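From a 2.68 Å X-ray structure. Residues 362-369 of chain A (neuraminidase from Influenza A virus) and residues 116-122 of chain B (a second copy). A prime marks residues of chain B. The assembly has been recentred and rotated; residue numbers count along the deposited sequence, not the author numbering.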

# COMPACT_ATOMS: atom_id res chain seq x y z
N SER A 362 3.48 -37.07 4.56
CA SER A 362 2.70 -37.62 5.65
C SER A 362 3.02 -36.87 6.94
O SER A 362 4.19 -36.68 7.30
CB SER A 362 2.96 -39.12 5.79
OG SER A 362 2.45 -39.81 4.67
N MET A 363 1.97 -36.43 7.63
CA MET A 363 2.09 -35.51 8.76
C MET A 363 2.03 -36.22 10.11
O MET A 363 1.42 -37.29 10.24
CB MET A 363 0.98 -34.45 8.70
CG MET A 363 1.20 -33.35 7.69
SD MET A 363 2.46 -32.17 8.18
CE MET A 363 1.72 -31.39 9.61
N PRO A 364 2.65 -35.62 11.13
CA PRO A 364 2.51 -36.14 12.49
C PRO A 364 1.13 -35.83 13.06
O PRO A 364 0.30 -35.25 12.36
CB PRO A 364 3.59 -35.38 13.26
CG PRO A 364 3.83 -34.15 12.48
CD PRO A 364 3.57 -34.47 11.05
N ASP A 365 0.89 -36.23 14.31
CA ASP A 365 -0.36 -35.92 14.99
C ASP A 365 -0.18 -34.70 15.85
O ASP A 365 0.46 -34.77 16.90
CB ASP A 365 -0.81 -37.09 15.85
CG ASP A 365 -1.35 -38.23 15.03
OD1 ASP A 365 -0.57 -38.82 14.25
OD2 ASP A 365 -2.56 -38.52 15.14
N VAL A 366 -0.71 -33.57 15.40
CA VAL A 366 -0.62 -32.35 16.17
C VAL A 366 -2.00 -31.74 16.32
O VAL A 366 -2.71 -31.55 15.34
CB VAL A 366 0.35 -31.34 15.53
CG1 VAL A 366 0.42 -31.56 14.03
CG2 VAL A 366 -0.07 -29.89 15.87
N ASN A 367 -2.38 -31.48 17.56
CA ASN A 367 -3.60 -30.75 17.83
C ASN A 367 -3.34 -29.23 17.73
O ASN A 367 -2.38 -28.71 18.30
CB ASN A 367 -4.17 -31.15 19.20
CG ASN A 367 -5.16 -30.13 19.73
OD1 ASN A 367 -6.34 -30.15 19.38
ND2 ASN A 367 -4.68 -29.23 20.58
N TRP A 368 -4.21 -28.53 17.00
CA TRP A 368 -4.00 -27.11 16.71
C TRP A 368 -4.82 -26.17 17.59
O TRP A 368 -4.66 -24.94 17.52
CB TRP A 368 -4.22 -26.84 15.22
CG TRP A 368 -3.19 -27.53 14.38
CD1 TRP A 368 -3.33 -28.73 13.74
CD2 TRP A 368 -1.87 -27.08 14.12
NE1 TRP A 368 -2.17 -29.05 13.08
CE2 TRP A 368 -1.25 -28.05 13.29
CE3 TRP A 368 -1.14 -25.95 14.49
CZ2 TRP A 368 0.06 -27.93 12.84
CZ3 TRP A 368 0.17 -25.83 14.04
CH2 TRP A 368 0.76 -26.82 13.23
N GLY A 369 -5.68 -26.74 18.42
CA GLY A 369 -6.56 -25.96 19.28
C GLY A 369 -7.79 -26.71 19.77
O GLY A 369 -7.99 -27.89 19.49
OXT GLY A 369 -8.63 -26.16 20.49
N VAL B 116 8.89 -23.30 10.80
CA VAL B 116 8.68 -24.41 11.73
C VAL B 116 7.46 -24.14 12.62
O VAL B 116 7.36 -23.11 13.27
CB VAL B 116 9.89 -24.62 12.67
CG1 VAL B 116 9.66 -25.82 13.57
CG2 VAL B 116 11.18 -24.80 11.86
N ALA B 117 6.54 -25.10 12.65
CA ALA B 117 5.34 -24.99 13.46
C ALA B 117 4.99 -26.33 14.12
O ALA B 117 5.71 -27.34 13.94
CB ALA B 117 4.19 -24.50 12.60
N GLY B 118 3.91 -26.36 14.89
CA GLY B 118 3.44 -27.60 15.48
C GLY B 118 4.36 -28.21 16.53
O GLY B 118 4.71 -27.55 17.51
N ASP B 119 4.74 -29.47 16.34
CA ASP B 119 5.72 -30.09 17.23
C ASP B 119 7.12 -29.88 16.67
O ASP B 119 8.12 -30.10 17.37
CB ASP B 119 5.42 -31.58 17.43
CG ASP B 119 4.83 -32.23 16.18
OD1 ASP B 119 4.98 -31.65 15.09
OD2 ASP B 119 4.21 -33.31 16.31
N GLY B 120 7.17 -29.44 15.42
CA GLY B 120 8.42 -29.07 14.78
C GLY B 120 8.69 -29.73 13.43
O GLY B 120 9.80 -30.22 13.21
N PHE B 121 7.70 -29.76 12.55
CA PHE B 121 7.95 -30.08 11.14
C PHE B 121 8.21 -28.75 10.43
O PHE B 121 7.95 -27.68 11.01
CB PHE B 121 6.73 -30.78 10.51
CG PHE B 121 5.47 -29.98 10.61
CD1 PHE B 121 4.64 -30.10 11.72
CD2 PHE B 121 5.12 -29.08 9.62
CE1 PHE B 121 3.49 -29.34 11.82
CE2 PHE B 121 3.99 -28.33 9.72
CZ PHE B 121 3.16 -28.46 10.82
N VAL B 122 8.73 -28.78 9.21
CA VAL B 122 8.78 -27.51 8.48
C VAL B 122 7.86 -27.49 7.26
O VAL B 122 7.65 -28.51 6.59
CB VAL B 122 10.23 -27.01 8.17
CG1 VAL B 122 11.22 -27.57 9.18
CG2 VAL B 122 10.65 -27.32 6.75

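The chain A stretch has no regular helix or strand. The chain B stretch leaves one strand at Ala117′, turns, and enters another at Phe121′. Weak backbone hydrogen bonds brace this turn: Ala117′ O accepts from Gly120′ N at 3.0 Å and from Phe121′ N at 3.4 Å. The closest CA atoms of the two stretches are those of Val366 and Gly118′, 6.3 Å apart. No hydrogen bond crosses between the stretches, so the contact rests on packing, which buries 308 Å² in all.

Phe121′ is the centre of it. Its CA-to-CB bond points toward chain A, and four residues pack on its ring. Met363 lies over one face: CE is 3.6 Å and SD 4.3 Å from the Phe121′ ring centroid. With all three chi angles m, its flexible side chain brings its end to the ring. Trp368 meets the edge, with CZ2 3.7 Å from Phe121′ CZ. Pro364 CG (4.2 Å from Phe121′ CD1) and Val366 CG1 (4.4 Å from Phe121′ CE1) add compact apolar bulk.

Trp368 CH2 also reaches Gly118′ CA at 3.6 Å and Ala117′ CB at 4.2 Å. Gly118′ suits its place: its phi is positive, and a CB would clash with Phe121′ CE1. Exposed Asp119′ borders the contact, its OD2 3.7 Å from Pro364 CB.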